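Local coordinates for outer membrane protein Omp121 (Bacteroides thetaiotaomicron, PDB 5FQ8) that probably imports nutrients across the outer membrane as the plugged beta-barrel of a TonB-dependent transporter, and binds calcium and magnesium ions, at residues L520-F530 and T541-T551. Residues are numbered along the deposited sequence; the frame is centred on the assembly and turned at random.
Sequences LRRLMGVFGQF and TVTARNDWSST
Met524 and Trp548 exchange a reciprocal pair of backbone hydrogen bonds, a pattern repeated at Val526 with Asn546, Gly528 with Ala544 and Phe530 with Val542, which zips residues 520-530 antiparallel to residues 541-549 in a beta hairpin. Beyond the last strand residue, Ser550 keeps one backbone bond, N to Arg522 O, and its OG takes the carbonyl's place, accepting from Arg522 N at 3.2 Å. A water links Ser550 OG to Leu520 O.

Arg545 and Asp547 form the polar centre of the face they share with Leu523 and Phe527. With CG anti to the backbone N (chi1 176°), Arg545 runs extended past Phe527 CB, its own CB 3.7 Å from it, and Phe527 CD1 lies over one face of the guanidinium. Arg545 NE then donates to Asp547 OD1 at 2.6 Å, a salt bridge lying in the guanidinium plane and using the syn lone pair. Asp547 OD1 sits 3.4 Å from Gly525 CA. A leucine in place of Arg545 would probably leave the buried Asp547 OD1 without its cationic mate.

Beside the salt bridge, Leu523 CD1 packs on Ser549 CB at 3.7 Å; on the opposite, outer face Val526 CG1 meets the edge of the Trp548 ring at CZ3, 3.9 Å away.

Strand 558-569 continues the barrel wall beside 541-549, its Tyr561 binding Asp547 OD2; strand 472-495 pairs with 520-530, and its Asn481 accepts from Arg545 NH2.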
loop_
_atom_site.group_PDB
_atom_site.type_symbol
_atom_site.label_atom_id
_atom_site.label_comp_id
_atom_site.label_asym_id
_atom_site.label_seq_id
_atom_site.Cartn_x
_atom_site.Cartn_y
_atom_site.Cartn_z
ATOM N N LEU B 520 11.460 0.244 -20.045
ATOM C CA LEU B 520 11.933 -0.688 -21.059
ATOM C C LEU B 520 12.676 0.077 -22.137
ATOM O O LEU B 520 12.204 1.111 -22.602
ATOM C CB LEU B 520 10.772 -1.457 -21.666
ATOM C CG LEU B 520 11.082 -2.493 -22.729
ATOM C CD1 LEU B 520 11.811 -3.623 -22.095
ATOM C CD2 LEU B 520 9.807 -2.993 -23.344
ATOM N N ARG B 521 13.831 -0.430 -22.531
ATOM C CA ARG B 521 14.656 0.234 -23.526
ATOM C C ARG B 521 15.328 -0.813 -24.384
ATOM O O ARG B 521 15.690 -1.883 -23.904
ATOM C CB ARG B 521 15.714 1.112 -22.882
ATOM C CG ARG B 521 16.635 0.356 -21.968
ATOM C CD ARG B 521 17.569 1.268 -21.215
ATOM N NE ARG B 521 18.371 2.077 -22.111
ATOM C CZ ARG B 521 19.023 3.159 -21.726
ATOM N NH1 ARG B 521 18.956 3.541 -20.464
ATOM N NH2 ARG B 521 19.729 3.856 -22.602
ATOM N N ARG B 522 15.489 -0.498 -25.654
ATOM C CA ARG B 522 16.075 -1.431 -26.598
ATOM C C ARG B 522 17.146 -0.736 -27.418
ATOM O O ARG B 522 17.106 0.477 -27.629
ATOM C CB ARG B 522 15.020 -2.034 -27.510
ATOM C CG ARG B 522 14.112 -3.006 -26.804
ATOM C CD ARG B 522 13.152 -3.694 -27.753
ATOM N NE ARG B 522 12.360 -4.681 -27.034
ATOM C CZ ARG B 522 11.037 -4.680 -26.957
ATOM N NH1 ARG B 522 10.335 -3.753 -27.579
ATOM N NH2 ARG B 522 10.424 -5.624 -26.265
ATOM N N LEU B 523 18.111 -1.525 -27.866
ATOM C CA LEU B 523 19.206 -1.017 -28.670
ATOM C C LEU B 523 19.642 -2.104 -29.628
ATOM O O LEU B 523 19.672 -3.281 -29.271
ATOM C CB LEU B 523 20.379 -0.589 -27.795
ATOM C CG LEU B 523 21.630 -0.088 -28.509
ATOM C CD1 LEU B 523 21.533 1.386 -28.771
ATOM C CD2 LEU B 523 22.826 -0.378 -27.675
ATOM N N MET B 524 19.964 -1.714 -30.839
ATOM C CA MET B 524 20.594 -2.619 -31.780
ATOM C C MET B 524 21.779 -1.912 -32.410
ATOM O O MET B 524 21.760 -0.693 -32.601
ATOM C CB MET B 524 19.625 -3.075 -32.849
ATOM C CG MET B 524 18.550 -3.985 -32.337
ATOM S SD MET B 524 17.445 -4.469 -33.652
ATOM C CE MET B 524 16.593 -2.947 -33.933
ATOM N N GLY B 525 22.814 -2.677 -32.724
ATOM C CA GLY B 525 23.962 -2.108 -33.400
ATOM C C GLY B 525 24.662 -3.106 -34.292
ATOM O O GLY B 525 24.496 -4.323 -34.156
ATOM N N VAL B 526 25.453 -2.573 -35.213
ATOM C CA VAL B 526 26.360 -3.367 -36.024
ATOM C C VAL B 526 27.750 -2.771 -35.878
ATOM O O VAL B 526 27.894 -1.550 -35.799
ATOM C CB VAL B 526 25.909 -3.402 -37.497
ATOM C CG1 VAL B 526 25.591 -2.014 -37.979
ATOM C CG2 VAL B 526 26.976 -4.043 -38.355
ATOM N N PHE B 527 28.770 -3.624 -35.802
ATOM C CA PHE B 527 30.111 -3.133 -35.523
ATOM C C PHE B 527 31.157 -3.937 -36.278
ATOM O O PHE B 527 30.934 -5.081 -36.672
ATOM C CB PHE B 527 30.426 -3.151 -34.025
ATOM C CG PHE B 527 30.302 -4.502 -33.399
ATOM C CD1 PHE B 527 29.086 -4.946 -32.911
ATOM C CD2 PHE B 527 31.395 -5.322 -33.285
ATOM C CE1 PHE B 527 28.961 -6.181 -32.325
ATOM C CE2 PHE B 527 31.272 -6.558 -32.701
ATOM C CZ PHE B 527 30.045 -6.987 -32.219
ATOM N N GLY B 528 32.311 -3.310 -36.461
ATOM C CA GLY B 528 33.453 -3.961 -37.077
ATOM C C GLY B 528 34.746 -3.498 -36.434
ATOM O O GLY B 528 34.863 -2.361 -35.970
ATOM N N GLN B 529 35.729 -4.398 -36.418
ATOM C CA GLN B 529 36.998 -4.148 -35.736
ATOM C C GLN B 529 38.126 -4.775 -36.541
ATOM O O GLN B 529 38.251 -5.999 -36.583
ATOM C CB GLN B 529 36.958 -4.703 -34.316
ATOM C CG GLN B 529 38.187 -4.448 -33.519
ATOM C CD GLN B 529 37.952 -4.679 -32.053
ATOM O OE1 GLN B 529 36.851 -4.480 -31.565
ATOM N NE2 GLN B 529 38.981 -5.118 -31.344
ATOM N N PHE B 530 38.950 -3.944 -37.164
ATOM C CA PHE B 530 40.026 -4.408 -38.034
ATOM C C PHE B 530 41.366 -4.341 -37.316
ATOM O O PHE B 530 41.798 -3.261 -36.911
ATOM C CB PHE B 530 40.083 -3.570 -39.305
ATOM C CG PHE B 530 41.096 -4.049 -40.297
ATOM C CD1 PHE B 530 40.919 -5.248 -40.958
ATOM C CD2 PHE B 530 42.214 -3.289 -40.588
ATOM C CE1 PHE B 530 41.840 -5.688 -41.888
ATOM C CE2 PHE B 530 43.137 -3.720 -41.518
ATOM C CZ PHE B 530 42.950 -4.925 -42.169
ATOM N N THR B 541 44.657 -1.016 -35.078
ATOM C CA THR B 541 43.273 -1.427 -34.903
ATOM C C THR B 541 42.325 -0.310 -35.305
ATOM O O THR B 541 42.515 0.842 -34.912
ATOM C CB THR B 541 43.022 -1.833 -33.456
ATOM O OG1 THR B 541 44.128 -2.609 -32.994
ATOM C CG2 THR B 541 41.775 -2.653 -33.365
ATOM N N VAL B 542 41.295 -0.654 -36.069
ATOM C CA VAL B 542 40.282 0.304 -36.500
ATOM C C VAL B 542 38.912 -0.225 -36.107
ATOM O O VAL B 542 38.514 -1.307 -36.552
ATOM C CB VAL B 542 40.355 0.551 -38.012
ATOM C CG1 VAL B 542 39.116 1.264 -38.482
ATOM C CG2 VAL B 542 41.561 1.367 -38.319
ATOM N N THR B 543 38.185 0.536 -35.288
ATOM C CA THR B 543 36.876 0.135 -34.793
ATOM C C THR B 543 35.793 1.058 -35.323
ATOM O O THR B 543 36.006 2.257 -35.487
ATOM C CB THR B 543 36.817 0.155 -33.278
ATOM O OG1 THR B 543 37.168 1.456 -32.813
ATOM C CG2 THR B 543 37.751 -0.857 -32.690
ATOM N N ALA B 544 34.616 0.489 -35.561
ATOM C CA ALA B 544 33.467 1.242 -36.047
ATOM C C ALA B 544 32.192 0.564 -35.577
ATOM O O ALA B 544 32.081 -0.662 -35.636
ATOM C CB ALA B 544 33.463 1.343 -37.571
ATOM N N ARG B 545 31.236 1.364 -35.115
ATOM C CA ARG B 545 29.973 0.826 -34.643
ATOM C C ARG B 545 28.868 1.833 -34.882
ATOM O O ARG B 545 29.034 3.019 -34.603
ATOM C CB ARG B 545 30.022 0.470 -33.158
ATOM C CG ARG B 545 28.692 -0.007 -32.634
ATOM C CD ARG B 545 28.802 -0.726 -31.309
ATOM N NE ARG B 545 27.478 -1.124 -30.853
ATOM C CZ ARG B 545 27.245 -2.037 -29.924
ATOM N NH1 ARG B 545 28.247 -2.655 -29.344
ATOM N NH2 ARG B 545 26.006 -2.332 -29.588
ATOM N N ASN B 546 27.743 1.356 -35.393
ATOM C CA ASN B 546 26.539 2.165 -35.489
ATOM C C ASN B 546 25.452 1.527 -34.645
ATOM O O ASN B 546 25.238 0.315 -34.716
ATOM C CB ASN B 546 26.071 2.326 -36.931
ATOM C CG ASN B 546 25.091 3.472 -37.089
ATOM O OD1 ASN B 546 25.484 4.602 -37.386
ATOM N ND2 ASN B 546 23.811 3.193 -36.862
ATOM N N ASP B 547 24.776 2.342 -33.851
ATOM C CA ASP B 547 23.747 1.882 -32.943
ATOM C C ASP B 547 22.426 2.540 -33.300
ATOM O O ASP B 547 22.386 3.606 -33.906
ATOM C CB ASP B 547 24.095 2.208 -31.495
ATOM C CG ASP B 547 25.202 1.366 -30.970
ATOM O OD1 ASP B 547 25.453 0.311 -31.566
ATOM O OD2 ASP B 547 25.817 1.756 -29.961
ATOM N N TRP B 548 21.341 1.877 -32.931
ATOM C CA TRP B 548 20.001 2.436 -33.026
ATOM C C TRP B 548 19.362 2.285 -31.661
ATOM O O TRP B 548 19.189 1.165 -31.180
ATOM C CB TRP B 548 19.172 1.721 -34.084
ATOM C CG TRP B 548 19.589 1.932 -35.490
ATOM C CD1 TRP B 548 19.052 2.801 -36.371
ATOM C CD2 TRP B 548 20.596 1.212 -36.204
ATOM N NE1 TRP B 548 19.664 2.692 -37.589
ATOM C CE2 TRP B 548 20.620 1.718 -37.512
ATOM C CE3 TRP B 548 21.490 0.196 -35.861
ATOM C CZ2 TRP B 548 21.501 1.249 -38.476
ATOM C CZ3 TRP B 548 22.362 -0.267 -36.819
ATOM C CH2 TRP B 548 22.365 0.262 -38.107
ATOM N N SER B 549 19.033 3.395 -31.029
ATOM C CA SER B 549 18.591 3.374 -29.646
ATOM C C SER B 549 17.113 3.713 -29.540
ATOM O O SER B 549 16.604 4.579 -30.258
ATOM C CB SER B 549 19.393 4.346 -28.801
ATOM O OG SER B 549 19.041 4.203 -27.444
ATOM N N SER B 550 16.432 3.034 -28.627
ATOM C CA SER B 550 15.038 3.360 -28.397
ATOM C C SER B 550 14.861 4.646 -27.603
ATOM O O SER B 550 13.785 5.241 -27.661
ATOM C CB SER B 550 14.341 2.211 -27.685
ATOM O OG SER B 550 14.365 2.419 -26.297
ATOM N N THR B 551 15.873 5.107 -26.879
ATOM C CA THR B 551 15.686 6.262 -26.021
ATOM C C THR B 551 16.049 7.572 -26.689
ATOM O O THR B 551 16.056 8.604 -26.018
ATOM C CB THR B 551 16.482 6.102 -24.739
ATOM O OG1 THR B 551 17.858 5.923 -25.055
ATOM C CG2 THR B 551 16.003 4.912 -23.979
HETATM O O HOH W 1 13.006 3.632 -24.183
#